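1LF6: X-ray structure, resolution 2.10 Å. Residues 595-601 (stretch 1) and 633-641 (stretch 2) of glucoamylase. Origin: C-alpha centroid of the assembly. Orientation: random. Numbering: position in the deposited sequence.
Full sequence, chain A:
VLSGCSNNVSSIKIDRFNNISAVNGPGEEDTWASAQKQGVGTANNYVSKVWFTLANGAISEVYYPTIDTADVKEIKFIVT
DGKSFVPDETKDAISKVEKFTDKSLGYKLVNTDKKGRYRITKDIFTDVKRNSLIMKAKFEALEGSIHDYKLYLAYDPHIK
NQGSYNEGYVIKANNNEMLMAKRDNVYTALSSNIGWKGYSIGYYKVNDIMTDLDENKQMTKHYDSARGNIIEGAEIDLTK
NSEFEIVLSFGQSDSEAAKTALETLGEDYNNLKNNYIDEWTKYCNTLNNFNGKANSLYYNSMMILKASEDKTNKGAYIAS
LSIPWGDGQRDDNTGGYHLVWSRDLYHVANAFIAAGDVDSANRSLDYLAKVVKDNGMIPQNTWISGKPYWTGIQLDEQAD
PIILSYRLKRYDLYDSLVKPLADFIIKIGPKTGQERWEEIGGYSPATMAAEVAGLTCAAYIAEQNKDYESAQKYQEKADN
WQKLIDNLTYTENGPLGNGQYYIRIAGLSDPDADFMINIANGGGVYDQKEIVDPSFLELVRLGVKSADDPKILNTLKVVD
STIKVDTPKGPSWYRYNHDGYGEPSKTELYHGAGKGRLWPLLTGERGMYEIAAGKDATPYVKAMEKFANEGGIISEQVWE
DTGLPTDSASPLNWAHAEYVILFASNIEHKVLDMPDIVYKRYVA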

ATOM      1  N   LYS A 595      -8.078  15.096  11.415  1.00 21.42           N
ATOM      2  CA  LYS A 595      -7.615  16.186  10.565  1.00 20.94           C
ATOM      3  C   LYS A 595      -6.731  15.665   9.429  1.00 18.41           C
ATOM      4  O   LYS A 595      -5.681  15.071   9.670  1.00 16.38           O
ATOM      5  CB  LYS A 595      -6.842  17.184  11.424  1.00 21.95           C
ATOM      6  CG  LYS A 595      -6.582  18.542  10.813  1.00 27.25           C
ATOM      7  CD  LYS A 595      -5.846  19.383  11.849  1.00 29.94           C
ATOM      8  CE  LYS A 595      -5.737  20.841  11.475  1.00 33.53           C
ATOM      9  NZ  LYS A 595      -5.063  21.605  12.579  1.00 35.56           N
ATOM     10  N   GLY A 596      -7.176  15.884   8.195  1.00 17.40           N
ATOM     11  CA  GLY A 596      -6.424  15.440   7.032  1.00 16.71           C
ATOM     12  C   GLY A 596      -5.065  16.115   6.975  1.00 16.27           C
ATOM     13  O   GLY A 596      -4.948  17.305   7.248  1.00 15.24           O
ATOM     14  N   ARG A 597      -4.032  15.365   6.616  1.00 16.26           N
ATOM     15  CA  ARG A 597      -2.700  15.946   6.564  1.00 15.58           C
ATOM     16  C   ARG A 597      -2.199  16.124   5.133  1.00 14.60           C
ATOM     17  O   ARG A 597      -2.983  16.071   4.184  1.00 14.27           O
ATOM     18  CB  ARG A 597      -1.745  15.091   7.405  1.00 13.95           C
ATOM     19  CG  ARG A 597      -2.247  14.872   8.841  1.00 17.13           C
ATOM     20  CD  ARG A 597      -2.273  16.169   9.679  1.00 17.99           C
ATOM     21  NE  ARG A 597      -2.917  15.988  10.983  1.00 18.46           N
ATOM     22  CZ  ARG A 597      -2.859  16.864  11.986  1.00 21.26           C
ATOM     23  NH1 ARG A 597      -2.180  17.993  11.851  1.00 20.40           N
ATOM     24  NH2 ARG A 597      -3.490  16.616  13.126  1.00 20.68           N
ATOM     25  N   LEU A 598      -0.899  16.353   4.985  1.00 14.16           N
ATOM     26  CA  LEU A 598      -0.282  16.576   3.678  1.00 15.11           C
ATOM     27  C   LEU A 598      -0.032  15.293   2.896  1.00 13.64           C
ATOM     28  O   LEU A 598       0.413  14.297   3.452  1.00 14.35           O
ATOM     29  CB  LEU A 598       1.035  17.333   3.858  1.00 16.33           C
ATOM     30  CG  LEU A 598       1.014  18.866   3.971  1.00 20.34           C
ATOM     31  CD1 LEU A 598      -0.312  19.372   4.494  1.00 20.96           C
ATOM     32  CD2 LEU A 598       2.164  19.303   4.871  1.00 17.99           C
ATOM     33  N   TRP A 599      -0.306  15.336   1.596  1.00 14.78           N
ATOM     34  CA  TRP A 599      -0.123  14.171   0.743  1.00 14.05           C
ATOM     35  C   TRP A 599       1.046  14.307  -0.220  1.00 12.76           C
ATOM     36  O   TRP A 599       1.001  15.104  -1.158  1.00 11.86           O
ATOM     37  CB  TRP A 599      -1.396  13.900  -0.067  1.00 12.58           C
ATOM     38  CG  TRP A 599      -2.554  13.383   0.747  1.00 13.38           C
ATOM     39  CD1 TRP A 599      -3.049  13.911   1.906  1.00 13.51           C
ATOM     40  CD2 TRP A 599      -3.382  12.259   0.433  1.00 12.53           C
ATOM     41  NE1 TRP A 599      -4.134  13.187   2.332  1.00 13.94           N
ATOM     42  CE2 TRP A 599      -4.362  12.167   1.446  1.00 13.61           C
ATOM     43  CE3 TRP A 599      -3.391  11.321  -0.607  1.00 11.48           C
ATOM     44  CZ2 TRP A 599      -5.345  11.168   1.452  1.00 12.79           C
ATOM     45  CZ3 TRP A 599      -4.370  10.328  -0.604  1.00 14.69           C
ATOM     46  CH2 TRP A 599      -5.336  10.262   0.424  1.00 11.46           C
ATOM     47  N   PRO A 600       2.122  13.538   0.001  1.00 14.12           N
ATOM     48  CA  PRO A 600       3.230  13.677  -0.948  1.00 14.65           C
ATOM     49  C   PRO A 600       2.728  13.403  -2.371  1.00 15.50           C
ATOM     50  O   PRO A 600       3.311  13.869  -3.349  1.00 15.61           O
ATOM     51  CB  PRO A 600       4.261  12.649  -0.451  1.00 14.66           C
ATOM     52  CG  PRO A 600       3.527  11.823   0.586  1.00 19.84           C
ATOM     53  CD  PRO A 600       2.524  12.759   1.181  1.00 14.98           C
ATOM     54  N   LEU A 601       1.636  12.650  -2.475  1.00 15.81           N
ATOM     55  CA  LEU A 601       1.037  12.354  -3.778  1.00 15.08           C
ATOM     56  C   LEU A 601       0.736  13.673  -4.489  1.00 13.57           C
ATOM     57  O   LEU A 601       0.997  13.816  -5.678  1.00 13.37           O
ATOM     58  CB  LEU A 601      -0.270  11.569  -3.603  1.00 13.13           C
ATOM     59  CG  LEU A 601      -1.207  11.456  -4.816  1.00 14.95           C
ATOM     60  CD1 LEU A 601      -0.516  10.722  -5.959  1.00 12.59           C
ATOM     61  CD2 LEU A 601      -2.478  10.722  -4.407  1.00 14.70           C
ATOM     62  N   ILE A 633      10.114   4.114   1.454  1.00 18.44           N
ATOM     63  CA  ILE A 633       8.666   3.985   1.357  1.00 17.55           C
ATOM     64  C   ILE A 633       7.967   5.317   1.588  1.00 17.90           C
ATOM     65  O   ILE A 633       8.261   6.039   2.546  1.00 16.97           O
ATOM     66  CB  ILE A 633       8.159   2.904   2.344  1.00 17.31           C
ATOM     67  CG1 ILE A 633       8.583   1.523   1.816  1.00 18.46           C
ATOM     68  CG2 ILE A 633       6.642   3.007   2.545  1.00 17.81           C
ATOM     69  CD1 ILE A 633       8.235   0.359   2.713  1.00 18.78           C
ATOM     70  N   ILE A 634       7.062   5.645   0.670  1.00 16.86           N
ATOM     71  CA  ILE A 634       6.305   6.888   0.730  1.00 16.14           C
ATOM     72  C   ILE A 634       4.919   6.604   1.298  1.00 17.55           C
ATOM     73  O   ILE A 634       4.201   5.718   0.824  1.00 17.21           O
ATOM     74  CB  ILE A 634       6.145   7.525  -0.676  1.00 14.98           C
ATOM     75  CG1 ILE A 634       7.524   7.738  -1.318  1.00 13.73           C
ATOM     76  CG2 ILE A 634       5.401   8.855  -0.566  1.00 12.79           C
ATOM     77  CD1 ILE A 634       7.464   8.249  -2.759  1.00 15.87           C
ATOM     78  N   SER A 635       4.549   7.364   2.318  1.00 16.24           N
ATOM     79  CA  SER A 635       3.248   7.196   2.943  1.00 15.25           C
ATOM     80  C   SER A 635       2.204   8.032   2.223  1.00 14.26           C
ATOM     81  O   SER A 635       2.525   8.878   1.392  1.00 14.54           O
ATOM     82  CB  SER A 635       3.303   7.619   4.417  1.00 14.37           C
ATOM     83  OG  SER A 635       3.480   9.022   4.534  1.00 11.81           O
ATOM     84  N   GLU A 636       0.946   7.776   2.549  1.00 14.81           N
ATOM     85  CA  GLU A 636      -0.165   8.511   1.979  1.00 13.74           C
ATOM     86  C   GLU A 636      -0.131   9.951   2.494  1.00 14.55           C
ATOM     87  O   GLU A 636      -0.399  10.897   1.748  1.00 12.75           O
ATOM     88  CB  GLU A 636      -1.471   7.838   2.398  1.00 15.03           C
ATOM     89  CG  GLU A 636      -2.733   8.600   2.043  1.00 12.19           C
ATOM     90  CD  GLU A 636      -3.966   7.928   2.603  1.00 14.67           C
ATOM     91  OE1 GLU A 636      -4.491   7.008   1.944  1.00 13.30           O
ATOM     92  OE2 GLU A 636      -4.392   8.310   3.716  1.00 13.16           O
ATOM     93  N   GLN A 637       0.218  10.111   3.770  1.00 14.05           N
ATOM     94  CA  GLN A 637       0.254  11.430   4.397  1.00 14.37           C
ATOM     95  C   GLN A 637       1.471  11.680   5.285  1.00 14.11           C
ATOM     96  O   GLN A 637       2.028  10.746   5.859  1.00 13.56           O
ATOM     97  CB  GLN A 637      -1.002  11.619   5.257  1.00 12.23           C
ATOM     98  CG  GLN A 637      -2.313  11.458   4.514  1.00 11.30           C
ATOM     99  CD  GLN A 637      -3.512  11.614   5.427  1.00 11.72           C
ATOM    100  OE1 GLN A 637      -3.591  12.561   6.210  1.00 12.98           O
ATOM    101  NE2 GLN A 637      -4.454  10.687   5.327  1.00 12.91           N
ATOM    102  N   VAL A 638       1.856  12.955   5.402  1.00 15.29           N
ATOM    103  CA  VAL A 638       2.970  13.382   6.246  1.00 14.51           C
ATOM    104  C   VAL A 638       2.539  14.596   7.077  1.00 15.64           C
ATOM    105  O   VAL A 638       1.632  15.337   6.685  1.00 13.47           O
ATOM    106  CB  VAL A 638       4.226  13.786   5.415  1.00 16.34           C
ATOM    107  CG1 VAL A 638       4.732  12.589   4.614  1.00 13.25           C
ATOM    108  CG2 VAL A 638       3.896  14.958   4.503  1.00 12.93           C
ATOM    109  N   TRP A 639       3.192  14.796   8.223  1.00 15.51           N
ATOM    110  CA  TRP A 639       2.881  15.917   9.115  1.00 16.07           C
ATOM    111  C   TRP A 639       3.346  17.255   8.553  1.00 17.28           C
ATOM    112  O   TRP A 639       4.354  17.324   7.843  1.00 18.26           O
ATOM    113  CB  TRP A 639       3.537  15.705  10.484  1.00 17.11           C
ATOM    114  CG  TRP A 639       3.021  14.527  11.239  1.00 16.07           C
ATOM    115  CD1 TRP A 639       3.590  13.290  11.323  1.00 18.20           C
ATOM    116  CD2 TRP A 639       1.849  14.488  12.055  1.00 17.36           C
ATOM    117  NE1 TRP A 639       2.847  12.483  12.149  1.00 16.47           N
ATOM    118  CE2 TRP A 639       1.772  13.195  12.613  1.00 16.50           C
ATOM    119  CE3 TRP A 639       0.854  15.422  12.371  1.00 18.46           C
ATOM    120  CZ2 TRP A 639       0.739  12.810  13.472  1.00 19.27           C
ATOM    121  CZ3 TRP A 639      -0.176  15.034  13.227  1.00 21.36           C
ATOM    122  CH2 TRP A 639      -0.221  13.738  13.765  1.00 18.86           C
ATOM    123  N   GLU A 640       2.626  18.322   8.886  1.00 17.66           N
ATOM    124  CA  GLU A 640       2.974  19.657   8.404  1.00 17.80           C
ATOM    125  C   GLU A 640       4.241  20.223   9.037  1.00 17.72           C
ATOM    126  O   GLU A 640       5.012  20.909   8.372  1.00 16.67           O
ATOM    127  CB  GLU A 640       1.855  20.668   8.682  1.00 18.24           C
ATOM    128  CG  GLU A 640       0.489  20.337   8.140  1.00 15.89           C
ATOM    129  CD  GLU A 640      -0.350  19.559   9.125  1.00 15.74           C
ATOM    130  OE1 GLU A 640      -1.588  19.729   9.096  1.00 16.78           O
ATOM    131  OE2 GLU A 640       0.220  18.779   9.920  1.00 14.78           O
ATOM    132  N   ASP A 641       4.455  19.939  10.318  1.00 19.50           N
ATOM    133  CA  ASP A 641       5.614  20.486  11.018  1.00 21.48           C
ATOM    134  C   ASP A 641       6.958  19.826  10.721  1.00 21.05           C
ATOM    135  O   ASP A 641       7.978  20.503  10.645  1.00 19.60           O
ATOM    136  CB  ASP A 641       5.353  20.487  12.537  1.00 23.36           C
ATOM    137  CG  ASP A 641       5.211  19.091  13.112  1.00 23.79           C
ATOM    138  OD1 ASP A 641       4.875  18.162  12.352  1.00 25.91           O
ATOM    139  OD2 ASP A 641       5.421  18.930  14.330  1.00 22.36           O
TER
HETATM  140  O   HOH W   1       0.751  10.360  -0.567  1.00 12.22           O

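The polar framework begins with two backbone hydrogen bonds. Val-638 N donates to Leu-598 O at 2.8 Å (N-H...O angle 155°), and Leu-598 N donates to Val-638 O at 3.2 Å (140°), so the two residues form a single antiparallel bridge, CA to CA 5.2 Å. Beside it, Arg-597 N donates to Gln-637 OE1 at 2.9 Å and 153°; here a side-chain amide oxygen, not a backbone carbonyl, takes up the N-H next to the bridge. Charge adds a salt bridge: Glu-640 OE2 lies 3.2 Å from Arg-597 NH1, at the edge of the guanidinium and near its plane, where the N-H bonds point. The same guanidinium offers a face to Trp-639, with Arg-597 CZ 3.5 Å from Trp-639 CZ3.

One water ties the backbones together beyond the bridge, accepting from Leu-601 N (3.1 Å) and donating to Ser-635 O (3.0 Å) and Glu-636 O (2.6 Å).

Packing completes the contact. Glu-636 CG sits 3.5 Å from the centroid of the Trp-599 six-membered ring, 13° off its normal, and Gln-637 CG 3.7 Å from that of the five-membered ring, 27° off; aliphatic segments of two polar side chains thus lie over one face of the indole. Pro-600 CG meets Ile-634 CG2 at 3.7 Å, while Leu-598 CB approaches Val-638 CG2 at 3.8 Å. Together the stretches bury 685 Å².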